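Local coordinates for protein sialyltransferase 0160 (Photobacterium damselae, PDB 4R84) that probably transfers sialic acid from its CMP-activated donor to galactose-containing glycan acceptors, as a GT-B-fold bacterial sialyltransferase, at residues D91-T97 / N110-V116. Numbering follows the deposited sequence.
Sequences DEKYCFT and NTTLTVV
Tyr94 and Leu113 form the central hydrogen-bonded pair of an antiparallel hairpin, exchanging two backbone bonds of 2.7 Å, Tyr94 N to Leu113 O and Leu113 N to Tyr94 O. Phe96 and Thr111 repeat this pair of backbone hydrogen bonds, whereas at Glu92 and Val115 one of the two, Glu92 N to Val115 O, is stretched to 3.4 Å and weak. Tyr94, Phe96, Leu113 and Val115 share one face. Tyr94 CG lies beside its own backbone N, opposite the carbonyl carbon (chi1 -66°), which carries the ring diagonally across to the neighbouring pair, where CE1 meets Val115 CG2 at 3.7 Å; likewise Phe96 CE2 reaches Leu113 CD1 at 4.1 Å, the two side chains crossing nearly at right angles. On the other face, Thr97 and Asn110 lie side by side, and Thr97 OG1 donates to Asn110 OD1 over 2.8 Å. Trp62, Gln64 and Leu48 pack around Phe96, while Phe83 meets the Tyr94 ring edge-to-face. Asp91 OD1 forms a salt bridge with Arg196. The hairpin thus has a largely buried, mainly aromatic and aliphatic face, with Glu92 and Thr111 hydrogen-bonded to Thr68 and Asn36, and a more polar, threonine-rich one, consistent with the beta-sandwich of an immunoglobulin-like, PKD-type domain, in which the Cys95-Cys66 disulfide ties this hairpin to strand 59-66.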
ATOM      1  N   ASP A  91      -5.362 -28.233  -2.498  1.00 20.29           N
ATOM      2  CA  ASP A  91      -4.685 -28.050  -3.770  1.00 15.58           C
ATOM      3  C   ASP A  91      -4.137 -29.362  -4.306  1.00 18.16           C
ATOM      4  O   ASP A  91      -3.824 -30.269  -3.547  1.00 21.50           O
ATOM      5  CB  ASP A  91      -3.527 -27.051  -3.639  1.00 21.62           C
ATOM      6  CG  ASP A  91      -3.996 -25.632  -3.341  1.00 30.74           C
ATOM      7  OD1 ASP A  91      -5.221 -25.386  -3.273  1.00 25.82           O
ATOM      8  OD2 ASP A  91      -3.120 -24.745  -3.198  1.00 27.81           O
ATOM      9  N   GLU A  92      -4.112 -29.494  -5.622  1.00 18.14           N
ATOM     10  CA  GLU A  92      -3.590 -30.713  -6.214  1.00 19.64           C
ATOM     11  C   GLU A  92      -2.967 -30.414  -7.558  1.00 24.98           C
ATOM     12  O   GLU A  92      -3.511 -29.625  -8.337  1.00 19.45           O
ATOM     13  CB  GLU A  92      -4.716 -31.751  -6.342  1.00 19.57           C
ATOM     14  CG  GLU A  92      -4.244 -33.072  -6.882  1.00 22.54           C
ATOM     15  CD  GLU A  92      -5.341 -34.115  -6.918  1.00 33.61           C
ATOM     16  OE1 GLU A  92      -5.093 -35.225  -7.432  1.00 30.40           O
ATOM     17  OE2 GLU A  92      -6.443 -33.827  -6.414  1.00 30.43           O
ATOM     18  N   LYS A  93      -1.845 -31.059  -7.864  1.00 20.51           N
ATOM     19  CA  LYS A  93      -1.231 -30.837  -9.155  1.00 19.65           C
ATOM     20  C   LYS A  93      -1.537 -31.977 -10.112  1.00 23.72           C
ATOM     21  O   LYS A  93      -1.668 -33.146  -9.749  1.00 24.76           O
ATOM     22  CB  LYS A  93       0.283 -30.590  -9.020  1.00 26.61           C
ATOM     23  CG  LYS A  93       1.177 -31.795  -8.927  1.00 35.76           C
ATOM     24  CD  LYS A  93       2.643 -31.336  -8.789  1.00 30.45           C
ATOM     25  CE  LYS A  93       3.549 -32.481  -8.354  1.00 38.69           C
ATOM     26  NZ  LYS A  93       4.875 -31.968  -7.959  1.00 32.57           N
ATOM     27  N   TYR A  94      -1.727 -31.569 -11.352  1.00 19.25           N
ATOM     28  CA  TYR A  94      -2.082 -32.445 -12.460  1.00 22.01           C
ATOM     29  C   TYR A  94      -1.049 -32.209 -13.535  1.00 31.11           C
ATOM     30  O   TYR A  94      -0.840 -31.065 -13.935  1.00 28.88           O
ATOM     31  CB  TYR A  94      -3.483 -32.120 -12.966  1.00 19.91           C
ATOM     32  CG  TYR A  94      -4.584 -32.398 -11.984  1.00 22.77           C
ATOM     33  CD1 TYR A  94      -4.853 -31.530 -10.945  1.00 24.38           C
ATOM     34  CD2 TYR A  94      -5.385 -33.526 -12.117  1.00 27.01           C
ATOM     35  CE1 TYR A  94      -5.844 -31.789 -10.046  1.00 23.76           C
ATOM     36  CE2 TYR A  94      -6.390 -33.792 -11.221  1.00 33.92           C
ATOM     37  CZ  TYR A  94      -6.621 -32.916 -10.190  1.00 34.07           C
ATOM     38  OH  TYR A  94      -7.627 -33.168  -9.289  1.00 33.51           O
ATOM     39  N   CYS A  95      -0.419 -33.278 -14.007  1.00 27.23           N
ATOM     40  CA  CYS A  95       0.685 -33.183 -14.953  1.00 24.02           C
ATOM     41  C   CYS A  95       0.268 -33.788 -16.304  1.00 27.68           C
ATOM     42  O   CYS A  95      -0.260 -34.903 -16.341  1.00 30.89           O
ATOM     43  CB  CYS A  95       1.867 -33.964 -14.416  1.00 28.26           C
ATOM     44  SG  CYS A  95       2.094 -33.692 -12.642  1.00 65.65           S
ATOM     45  N   PHE A  96       0.495 -33.084 -17.412  1.00 26.09           N
ATOM     46  CA  PHE A  96       0.113 -33.597 -18.749  1.00 22.98           C
ATOM     47  C   PHE A  96       1.293 -33.489 -19.703  1.00 26.05           C
ATOM     48  O   PHE A  96       2.048 -32.518 -19.659  1.00 29.66           O
ATOM     49  CB  PHE A  96      -1.093 -32.841 -19.307  1.00 32.00           C
ATOM     50  CG  PHE A  96      -2.288 -32.884 -18.404  1.00 32.34           C
ATOM     51  CD1 PHE A  96      -3.175 -33.944 -18.454  1.00 26.82           C
ATOM     52  CD2 PHE A  96      -2.494 -31.886 -17.460  1.00 27.94           C
ATOM     53  CE1 PHE A  96      -4.281 -33.987 -17.607  1.00 31.29           C
ATOM     54  CE2 PHE A  96      -3.587 -31.927 -16.620  1.00 28.78           C
ATOM     55  CZ  PHE A  96      -4.483 -32.977 -16.690  1.00 28.43           C
ATOM     56  N   THR A  97       1.472 -34.510 -20.538  1.00 28.75           N
ATOM     57  CA  THR A  97       2.546 -34.493 -21.524  1.00 34.52           C
ATOM     58  C   THR A  97       1.992 -34.694 -22.933  1.00 31.49           C
ATOM     59  O   THR A  97       1.242 -35.651 -23.204  1.00 28.04           O
ATOM     60  CB  THR A  97       3.605 -35.569 -21.216  1.00 31.72           C
ATOM     61  OG1 THR A  97       4.320 -35.201 -20.035  1.00 31.75           O
ATOM     62  CG2 THR A  97       4.596 -35.709 -22.363  1.00 38.89           C
ATOM     63  N   ASN A 110       5.361 -30.353 -21.695  1.00 25.52           N
ATOM     64  CA  ASN A 110       5.011 -30.789 -20.359  1.00 24.60           C
ATOM     65  C   ASN A 110       4.342 -29.640 -19.611  1.00 21.21           C
ATOM     66  O   ASN A 110       4.933 -28.594 -19.429  1.00 23.88           O
ATOM     67  CB  ASN A 110       6.245 -31.274 -19.600  1.00 23.81           C
ATOM     68  CG  ASN A 110       6.975 -32.391 -20.323  1.00 28.10           C
ATOM     69  OD1 ASN A 110       6.375 -33.397 -20.701  1.00 34.69           O
ATOM     70  ND2 ASN A 110       8.274 -32.209 -20.529  1.00 30.55           N
ATOM     71  N   THR A 111       3.085 -29.826 -19.236  1.00 21.65           N
ATOM     72  CA  THR A 111       2.362 -28.785 -18.542  1.00 25.59           C
ATOM     73  C   THR A 111       1.911 -29.275 -17.181  1.00 25.71           C
ATOM     74  O   THR A 111       1.279 -30.314 -17.070  1.00 24.95           O
ATOM     75  CB  THR A 111       1.144 -28.318 -19.348  1.00 30.28           C
ATOM     76  OG1 THR A 111       1.585 -27.732 -20.581  1.00 28.95           O
ATOM     77  CG2 THR A 111       0.340 -27.297 -18.542  1.00 25.76           C
ATOM     78  N   THR A 112       2.235 -28.520 -16.142  1.00 23.77           N
ATOM     79  CA  THR A 112       1.802 -28.880 -14.804  1.00 25.88           C
ATOM     80  C   THR A 112       0.777 -27.880 -14.323  1.00 21.96           C
ATOM     81  O   THR A 112       1.073 -26.694 -14.229  1.00 25.17           O
ATOM     82  CB  THR A 112       2.968 -28.914 -13.834  1.00 30.76           C
ATOM     83  OG1 THR A 112       3.948 -29.820 -14.342  1.00 34.94           O
ATOM     84  CG2 THR A 112       2.506 -29.357 -12.454  1.00 29.67           C
ATOM     85  N   LEU A 113      -0.432 -28.360 -14.060  1.00 20.17           N
ATOM     86  CA  LEU A 113      -1.501 -27.507 -13.582  1.00 20.23           C
ATOM     87  C   LEU A 113      -1.738 -27.769 -12.105  1.00 24.70           C
ATOM     88  O   LEU A 113      -1.942 -28.916 -11.703  1.00 26.81           O
ATOM     89  CB  LEU A 113      -2.795 -27.766 -14.365  1.00 20.60           C
ATOM     90  CG  LEU A 113      -2.656 -27.546 -15.872  1.00 23.35           C
ATOM     91  CD1 LEU A 113      -3.996 -27.805 -16.608  1.00 24.80           C
ATOM     92  CD2 LEU A 113      -2.095 -26.138 -16.141  1.00 21.11           C
ATOM     93  N   THR A 114      -1.740 -26.715 -11.296  1.00 20.74           N
ATOM     94  CA  THR A 114      -2.070 -26.869  -9.894  1.00 14.36           C
ATOM     95  C   THR A 114      -3.454 -26.244  -9.663  1.00 18.03           C
ATOM     96  O   THR A 114      -3.676 -25.073  -9.962  1.00 19.87           O
ATOM     97  CB  THR A 114      -0.999 -26.212  -8.972  1.00 19.54           C
ATOM     98  OG1 THR A 114       0.278 -26.820  -9.213  1.00 23.19           O
ATOM     99  CG2 THR A 114      -1.341 -26.425  -7.514  1.00 18.50           C
ATOM    100  N   VAL A 115      -4.391 -27.047  -9.182  1.00 17.80           N
ATOM    101  CA  VAL A 115      -5.730 -26.550  -8.862  1.00 14.75           C
ATOM    102  C   VAL A 115      -5.696 -25.881  -7.517  1.00 20.46           C
ATOM    103  O   VAL A 115      -5.260 -26.480  -6.531  1.00 20.10           O
ATOM    104  CB  VAL A 115      -6.765 -27.690  -8.874  1.00 16.99           C
ATOM    105  CG1 VAL A 115      -8.126 -27.207  -8.363  1.00 18.64           C
ATOM    106  CG2 VAL A 115      -6.873 -28.276 -10.275  1.00 17.63           C
ATOM    107  N   VAL A 116      -6.115 -24.621  -7.495  1.00 16.86           N
ATOM    108  CA  VAL A 116      -6.020 -23.806  -6.289  1.00 15.60           C
ATOM    109  C   VAL A 116      -7.368 -23.252  -5.892  1.00 16.49           C
ATOM    110  O   VAL A 116      -8.273 -23.118  -6.708  1.00 17.25           O
ATOM    111  CB  VAL A 116      -5.024 -22.635  -6.472  1.00 16.29           C
ATOM    112  CG1 VAL A 116      -3.635 -23.208  -6.775  1.00 16.99           C
ATOM    113  CG2 VAL A 116      -5.479 -21.708  -7.581  1.00 17.13           C
TER